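Local coordinates for protein peptidase M28 (Shewanella amazonensis SB2B, PDB 3IIB) that probably acts as a zinc-dependent carboxypeptidase or dipeptidase of peptidase family M28, with two zinc ions bound in its catalytic part, and is probably active as a homodimer, at residues A[82-87]-A[218-223]; A[109-114]-A[125-130]; A[132-137]-A[167-172]. All coordinates share one frame; numbering follows the deposited sequence. Where two conformers were deposited one is given.

From the N terminus, the chain first passes through 82-87, the outgoing half of contact 1, whose partner 218-223 comes much later. Within that long loop, contact 2 opens at 109-114 and closes at 125-130, and contact 3 then opens at 132-137 and closes at 167-172. Contacts 2 and 3 thus follow one another in series, both nested inside contact 1, and none cross. All three reach one mixed sheet. Strand 220-242 of contact 1 neighbours strand 106-113 of contact 2, with I110 N 2.9 Å from V219 O, and strand 106-113 in turn neighbours strand 131-134 of contact 3. I221 and I170 also pack together, tying contacts 1 and 3.

Contact 1 (A[82-87]-A[218-223]); sequences ILSPFP and EVVISL
L83 meets V220 and S222 with the two branches of its fork. Its CD1 lies 4.0 Å from V220 CG1, the two side chains crossing obliquely. The other branch, CD2, packs at 4.0 Å against CB of S222. CG of L83 is anti to its carbonyl carbon (chi1 -59°), which sets CG beside its own backbone N, 3.9 Å from S222 N of the facing strand. On the sheet face shared by I82 and I221, I82 CG1 approaches I221 CG2 at 4.2 Å. Further along, P85 CD, the ring carbon next to the proline nitrogen, touches V219 CG2 at 4.0 Å.

The backbone beneath these side chains is antiparallel and carries a classic beta bulge. L83 N donates to V220 O at 2.8 Å, and S84 N makes a second, weak bond to the same oxygen at 3.4 Å, so two consecutive residues face V220. The return bond, V220 N to S84 O at 3.0 Å, is nearly straight, with 168° at the hydrogen. V219 CA adds a C-H...O contact to S84 O. The register accordingly shifts by one residue between the I82-I221 and S84-V220 pairs, and the short strand axes stand at 145° to each other.

Beyond the bulge a cis peptide bond precedes P85, whose CB sits over the centre of the F86 ring. The chain turns back through this tight connection into strand 88-94, a beta hairpin in which the backbones of I82 and Q88 are bonded, and F86 packs on E33 of the second subunit. Helix 203-213 touches I82 and P85 through M212 and V219 through L213. The far edge of 218-223 is bonded to strand 106-113, where I110 and A108 pair with V219 and I221.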
# COMPACT_ATOMS: atom_id res chain seq x y z
N ILE A 82 8.16 12.87 -12.77
CA ILE A 82 9.27 12.83 -13.72
C ILE A 82 8.85 13.63 -14.93
O ILE A 82 7.75 13.43 -15.48
CB ILE A 82 9.57 11.40 -14.11
CG1 ILE A 82 10.14 10.64 -12.89
CG2 ILE A 82 10.52 11.37 -15.26
CD1 ILE A 82 10.15 9.09 -13.24
N LEU A 83 9.71 14.55 -15.34
CA LEU A 83 9.45 15.40 -16.52
C LEU A 83 10.03 14.81 -17.80
O LEU A 83 9.45 14.99 -18.88
CB LEU A 83 10.00 16.83 -16.31
CG LEU A 83 9.44 17.62 -15.12
CD1 LEU A 83 10.14 19.00 -15.05
CD2 LEU A 83 7.95 17.80 -15.21
N SER A 84 11.14 14.11 -17.65
CA SER A 84 11.82 13.48 -18.77
C SER A 84 12.77 12.40 -18.24
O SER A 84 13.26 12.48 -17.12
CB SER A 84 12.57 14.51 -19.62
OG SER A 84 13.57 15.15 -18.88
N PRO A 85 13.02 11.34 -19.06
CA PRO A 85 12.62 11.13 -20.47
C PRO A 85 11.12 10.79 -20.73
O PRO A 85 10.60 11.13 -21.78
CB PRO A 85 13.48 9.96 -20.88
CG PRO A 85 13.75 9.20 -19.60
CD PRO A 85 13.79 10.21 -18.52
N PHE A 86 10.46 10.13 -19.78
CA PHE A 86 9.10 9.65 -19.96
C PHE A 86 8.28 10.24 -18.82
O PHE A 86 8.45 9.82 -17.65
CB PHE A 86 9.06 8.12 -19.86
CG PHE A 86 10.10 7.45 -20.72
CD1 PHE A 86 10.07 7.62 -22.10
CD2 PHE A 86 11.12 6.70 -20.16
CE1 PHE A 86 11.02 7.03 -22.89
CE2 PHE A 86 12.06 6.10 -20.96
CZ PHE A 86 12.02 6.27 -22.31
N PRO A 87 7.39 11.19 -19.14
CA PRO A 87 6.76 11.88 -18.04
C PRO A 87 5.84 10.96 -17.25
O PRO A 87 5.02 10.27 -17.83
CB PRO A 87 5.97 12.98 -18.74
CG PRO A 87 6.60 13.17 -20.02
CD PRO A 87 7.10 11.85 -20.43
N GLU A 218 19.27 10.71 -18.87
CA GLU A 218 19.13 11.58 -17.69
C GLU A 218 17.66 11.76 -17.31
O GLU A 218 16.80 11.88 -18.18
CB GLU A 218 19.78 12.93 -17.94
CG GLU A 218 21.30 12.78 -18.07
CD GLU A 218 22.05 14.09 -18.05
OE1 GLU A 218 21.53 15.08 -18.59
OE2 GLU A 218 23.15 14.11 -17.49
N VAL A 219 17.40 11.78 -16.01
CA VAL A 219 16.06 11.97 -15.47
C VAL A 219 15.98 13.35 -14.84
O VAL A 219 16.88 13.79 -14.08
CB VAL A 219 15.72 10.89 -14.43
CG1 VAL A 219 14.35 11.14 -13.72
CG2 VAL A 219 15.82 9.51 -15.10
N VAL A 220 14.92 14.04 -15.21
CA VAL A 220 14.58 15.35 -14.69
C VAL A 220 13.30 15.21 -13.95
O VAL A 220 12.36 14.60 -14.48
CB VAL A 220 14.40 16.35 -15.88
CG1 VAL A 220 13.96 17.76 -15.38
CG2 VAL A 220 15.67 16.39 -16.74
N ILE A 221 13.21 15.80 -12.76
CA ILE A 221 11.98 15.74 -11.97
C ILE A 221 11.49 17.15 -11.64
O ILE A 221 12.26 18.11 -11.72
CB ILE A 221 12.14 14.89 -10.68
CG1 ILE A 221 13.05 15.55 -9.64
CG2 ILE A 221 12.67 13.48 -11.05
CD1 ILE A 221 12.99 14.83 -8.28
N SER A 222 10.21 17.24 -11.32
CA SER A 222 9.60 18.37 -10.65
C SER A 222 9.32 17.99 -9.20
O SER A 222 8.87 16.86 -8.95
CB SER A 222 8.28 18.74 -11.32
OG SER A 222 7.67 19.84 -10.64
N LEU A 223 9.61 18.88 -8.24
CA LEU A 223 9.35 18.63 -6.83
C LEU A 223 8.75 19.88 -6.18
O LEU A 223 9.28 21.00 -6.30
CB LEU A 223 10.64 18.28 -6.09
CG LEU A 223 10.55 17.96 -4.59
CD1 LEU A 223 9.72 16.71 -4.25
CD2 LEU A 223 11.99 17.80 -4.05
O HOH W 1 15.89 13.76 -19.61

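Contact 2 (A[109-114]-A[125-130]); sequences TIVRFD and GSLNDK
L127 and V111 are brought together by their side-chain torsions. Chi1 of L127 (-60°) puts CG beside the backbone N, and chi2 (-175°) puts CD1 anti to CA, extended toward F113, leaving CD2 beside V111. In V111 the CG2 branch is anti to the carbonyl carbon, with CG1 anti to the backbone N (chi1 -179°). The V111 CB points toward 125-130, so CG2 can meet CD2 of L127 at 3.4 Å, tighter than usual van der Waals contact. That leucine methyl is also 3.5 Å from V111 CB, evidence of close packing on the beta-branched carbon as well. The other methyl, L127 CD1, comes within 3.9 Å of F113 CE2; leucine and phenylalanine reach toward each other tip to tip, with L127 CD2 in the plane of the ring at its edge.

The contact lies in the connection between two parallel neighbouring strands of the mixed sheet, 106-113 and 131-134, which passes through the short helix 116-120. Residues 125-130 form the end of that connection as a type I turn, G125 to N128, and an overlapping type II turn, L127 to K130. The second turn is closed by K130 N bonded to L127 O at 2.8 Å.

K130, extended beyond CG, lies across V111, with its CD at 3.6 Å from V111 CG2. Nearer its base, K130 CB is 3.3 Å from T109 O. Polar joining across the two segments runs through water: one molecule accepts from T109 N and donates to D129 O at 2.7 Å. Another donates to I110 O at 2.9 Å and makes a weak link to K130 NZ. L127 also packs on A132, K164 and A166, and F113 on A122. S126 OG bonds E123 O, tying the first turn to the residues before it.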
# COMPACT_ATOMS: atom_id res chain seq x y z
N THR A 109 17.60 18.16 -13.05
CA THR A 109 18.19 16.85 -13.36
C THR A 109 18.66 16.19 -12.08
O THR A 109 19.18 16.87 -11.18
CB THR A 109 19.37 17.03 -14.31
OG1 THR A 109 18.85 17.63 -15.50
CG2 THR A 109 20.06 15.71 -14.64
N ILE A 110 18.45 14.89 -11.95
CA ILE A 110 18.93 14.16 -10.78
C ILE A 110 20.27 13.49 -11.02
O ILE A 110 20.69 13.30 -12.17
CB ILE A 110 17.87 13.12 -10.27
CG1 ILE A 110 17.76 11.95 -11.22
CG2 ILE A 110 16.48 13.78 -10.04
CD1 ILE A 110 17.00 10.79 -10.67
N VAL A 111 20.95 13.16 -9.94
CA VAL A 111 22.14 12.32 -9.95
C VAL A 111 21.93 11.25 -8.90
O VAL A 111 21.63 11.55 -7.75
CB VAL A 111 23.46 13.10 -9.65
CG1 VAL A 111 24.68 12.13 -9.72
CG2 VAL A 111 23.64 14.26 -10.60
N ARG A 112 22.08 9.99 -9.32
CA ARG A 112 21.82 8.85 -8.47
C ARG A 112 23.07 8.41 -7.71
O ARG A 112 24.16 8.35 -8.28
CB ARG A 112 21.32 7.67 -9.32
CG ARG A 112 20.98 6.43 -8.51
CD ARG A 112 20.64 5.23 -9.41
NE ARG A 112 20.52 4.02 -8.59
CZ ARG A 112 21.54 3.40 -8.00
NH1 ARG A 112 22.79 3.79 -8.21
NH2 ARG A 112 21.33 2.33 -7.22
N PHE A 113 22.88 8.08 -6.44
CA PHE A 113 23.91 7.53 -5.56
C PHE A 113 23.40 6.24 -4.95
O PHE A 113 22.22 6.16 -4.61
CB PHE A 113 24.28 8.57 -4.49
CG PHE A 113 24.89 9.81 -5.08
CD1 PHE A 113 26.25 9.85 -5.37
CD2 PHE A 113 24.08 10.90 -5.47
CE1 PHE A 113 26.81 10.97 -6.01
CE2 PHE A 113 24.63 12.00 -6.11
CZ PHE A 113 25.99 12.05 -6.37
N ASP A 114 24.26 5.22 -4.88
CA ASP A 114 23.87 3.97 -4.25
C ASP A 114 23.51 4.15 -2.78
O ASP A 114 22.64 3.47 -2.28
CB ASP A 114 24.98 2.93 -4.30
CG ASP A 114 25.36 2.47 -5.69
OD1 ASP A 114 24.59 2.61 -6.65
OD2 ASP A 114 26.48 1.94 -5.80
N GLY A 125 30.82 20.58 -5.86
CA GLY A 125 30.29 21.21 -7.06
C GLY A 125 29.58 20.30 -8.04
O GLY A 125 28.99 20.78 -8.99
N SER A 126 29.69 18.98 -7.86
CA SER A 126 29.20 18.04 -8.85
C SER A 126 27.67 18.03 -8.91
O SER A 126 27.11 17.66 -9.94
CB SER A 126 29.72 16.62 -8.60
OG SER A 126 29.32 16.10 -7.35
N LEU A 127 27.01 18.45 -7.84
CA LEU A 127 25.56 18.50 -7.83
C LEU A 127 25.00 19.91 -8.01
O LEU A 127 23.79 20.10 -7.88
CB LEU A 127 24.99 17.83 -6.59
CG LEU A 127 25.37 16.36 -6.48
CD1 LEU A 127 24.68 15.77 -5.32
CD2 LEU A 127 25.03 15.55 -7.73
N ASN A 128 25.84 20.89 -8.38
CA ASN A 128 25.32 22.21 -8.66
C ASN A 128 24.08 22.14 -9.57
O ASN A 128 24.09 21.44 -10.60
CB ASN A 128 26.39 23.09 -9.32
CG ASN A 128 27.48 23.51 -8.34
OD1 ASN A 128 27.44 23.17 -7.18
ND2 ASN A 128 28.47 24.25 -8.83
N ASP A 129 23.01 22.84 -9.18
CA ASP A 129 21.78 22.91 -9.99
C ASP A 129 21.01 21.59 -10.11
O ASP A 129 20.00 21.53 -10.82
CB ASP A 129 22.09 23.43 -11.40
CG ASP A 129 22.93 24.69 -11.37
OD1 ASP A 129 22.53 25.63 -10.66
OD2 ASP A 129 23.99 24.72 -12.04
N LYS A 130 21.44 20.56 -9.39
CA LYS A 130 20.85 19.24 -9.54
C LYS A 130 20.21 18.74 -8.25
O LYS A 130 20.41 19.30 -7.18
CB LYS A 130 21.91 18.24 -10.01
CG LYS A 130 22.38 18.54 -11.45
CD LYS A 130 23.36 17.52 -11.98
CE LYS A 130 23.59 17.70 -13.46
NZ LYS A 130 24.71 16.81 -13.93
O HOH W 2 19.27 20.53 -13.27
O HOH W 3 22.89 13.87 -13.97

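Contact 3 (A[132-137]-A[167-172]); sequences AFIDAK and VGIIIR
The beta-alpha-beta unit of strand 131-134, helix 145-163 and strand 168-172 brings its two parallel strands together here, their short axes only 17° apart, and A132 pairs with I169, F133 with I170 and I134 with I171. I170 bonds to the residues on either side of F133, as in a parallel pair: its N donates to A132 O at 2.9 Å and its O accepts from I134 N at 3.2 Å, with A132 N to G168 O and R172 N to I134 O at the two ends. The R172 N bond arrives nearly along the C=O axis of I134.

On the face of A132, I134, I169 and I171, I134 CD1 meets I169 CD1 at 3.8 Å, and A132, I169 and I171 touch helix 145-163. On the other face, F133 crosses I170, its CD1 at 3.9 Å from the I170 CD1 methyl, with I170 O in the ring plane at the edge. F133 and I170 both touch I209 of helix 203-213 and I201 of strand 198-201.

Just past strand 131-134, buried D135 lies beside R172, the last residue of its own strand. A bend at chi3 of R172 (-70°) places NE within bonding distance of D135. OD1 is gripped twice: R172 NH2 reaches its syn lone pair at 2.9 Å, while NE approaches from above the carboxylate plane. The carboxylate and guanidinium planes are 59° apart. NE also donates to D135 O at 3.0 Å, from above that carbonyl plane. The other carboxylate oxygen, OD2, forms a salt bridge to R112 NH2 and accepts from N210 ND2, and R172 NH2 and NH1 reach D207 and N203, so both charged groups are fixed by several partners. A water donates to A136 O and R172 O. Over one face of the R172 guanidinium, offset toward the rim, stands K137 CE, 3.6 Å above the plane.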
# COMPACT_ATOMS: atom_id res chain seq x y z
N ALA A 132 19.98 15.47 -5.75
CA ALA A 132 20.57 14.17 -5.40
C ALA A 132 19.45 13.15 -5.26
O ALA A 132 18.40 13.50 -4.76
CB ALA A 132 21.40 14.25 -4.10
N PHE A 133 19.73 11.91 -5.66
CA PHE A 133 18.83 10.77 -5.47
C PHE A 133 19.64 9.64 -4.81
O PHE A 133 20.51 9.05 -5.43
CB PHE A 133 18.19 10.37 -6.82
CG PHE A 133 17.48 9.03 -6.84
CD1 PHE A 133 16.60 8.64 -5.80
CD2 PHE A 133 17.71 8.13 -7.89
CE1 PHE A 133 15.98 7.39 -5.82
CE2 PHE A 133 17.08 6.91 -7.93
CZ PHE A 133 16.23 6.52 -6.89
N ILE A 134 19.35 9.36 -3.54
CA ILE A 134 19.94 8.22 -2.86
C ILE A 134 19.00 7.04 -3.03
O ILE A 134 17.82 7.13 -2.65
CB ILE A 134 20.14 8.46 -1.33
CG1 ILE A 134 21.10 9.62 -1.06
CG2 ILE A 134 20.59 7.11 -0.63
CD1 ILE A 134 21.28 10.02 0.45
N ASP A 135 19.50 5.96 -3.64
CA ASP A 135 18.69 4.83 -4.02
C ASP A 135 18.77 3.61 -3.08
O ASP A 135 18.16 2.58 -3.37
CB ASP A 135 19.05 4.39 -5.44
CG ASP A 135 18.13 3.30 -5.97
OD1 ASP A 135 16.89 3.43 -5.90
OD2 ASP A 135 18.68 2.30 -6.48
N ALA A 136 19.48 3.72 -1.96
CA ALA A 136 19.72 2.54 -1.14
C ALA A 136 18.43 1.82 -0.75
O ALA A 136 17.55 2.41 -0.19
CB ALA A 136 20.49 2.91 0.13
N LYS A 137 18.39 0.51 -0.99
CA LYS A 137 17.28 -0.34 -0.62
C LYS A 137 17.51 -0.87 0.78
O LYS A 137 18.64 -1.17 1.14
CB LYS A 137 17.18 -1.54 -1.58
CG LYS A 137 16.73 -1.16 -2.97
CD LYS A 137 16.62 -2.40 -3.88
CE LYS A 137 16.17 -2.03 -5.27
NZ LYS A 137 16.27 -3.20 -6.20
N VAL A 167 20.36 21.29 -5.10
CA VAL A 167 19.28 22.20 -4.77
C VAL A 167 18.13 21.44 -4.12
O VAL A 167 17.13 22.05 -3.75
CB VAL A 167 18.78 22.95 -6.01
CG1 VAL A 167 19.83 23.91 -6.48
CG2 VAL A 167 18.38 21.97 -7.15
N GLY A 168 18.27 20.12 -4.01
CA GLY A 168 17.28 19.26 -3.39
C GLY A 168 17.75 17.83 -3.28
O GLY A 168 18.73 17.45 -3.90
N ILE A 169 17.01 17.01 -2.50
CA ILE A 169 17.30 15.59 -2.44
C ILE A 169 15.99 14.82 -2.45
O ILE A 169 14.98 15.22 -1.84
CB ILE A 169 18.15 15.22 -1.25
CG1 ILE A 169 18.41 13.72 -1.19
CG2 ILE A 169 17.51 15.67 0.10
CD1 ILE A 169 19.50 13.37 -0.16
N ILE A 170 15.98 13.73 -3.24
CA ILE A 170 14.98 12.70 -3.07
C ILE A 170 15.67 11.42 -2.66
O ILE A 170 16.77 11.13 -3.14
CB ILE A 170 14.13 12.43 -4.36
CG1 ILE A 170 15.00 12.28 -5.58
CG2 ILE A 170 13.06 13.58 -4.57
CD1 ILE A 170 14.28 11.57 -6.82
N ILE A 171 15.01 10.65 -1.81
CA ILE A 171 15.53 9.34 -1.43
C ILE A 171 14.52 8.23 -1.73
O ILE A 171 13.30 8.43 -1.68
CB ILE A 171 15.97 9.27 0.07
CG1 ILE A 171 14.78 9.31 1.04
CG2 ILE A 171 17.07 10.31 0.35
CD1 ILE A 171 15.19 9.04 2.52
N ARG A 172 15.03 7.05 -2.04
CA ARG A 172 14.21 5.86 -1.92
C ARG A 172 13.81 5.71 -0.47
O ARG A 172 14.66 5.67 0.43
CB ARG A 172 14.96 4.61 -2.35
CG ARG A 172 14.17 3.29 -2.17
CD ARG A 172 15.02 2.06 -2.52
NE ARG A 172 15.30 1.97 -3.95
CZ ARG A 172 14.52 1.34 -4.84
NH1 ARG A 172 13.39 0.70 -4.44
NH2 ARG A 172 14.87 1.33 -6.12
O HOH W 4 17.52 5.21 0.49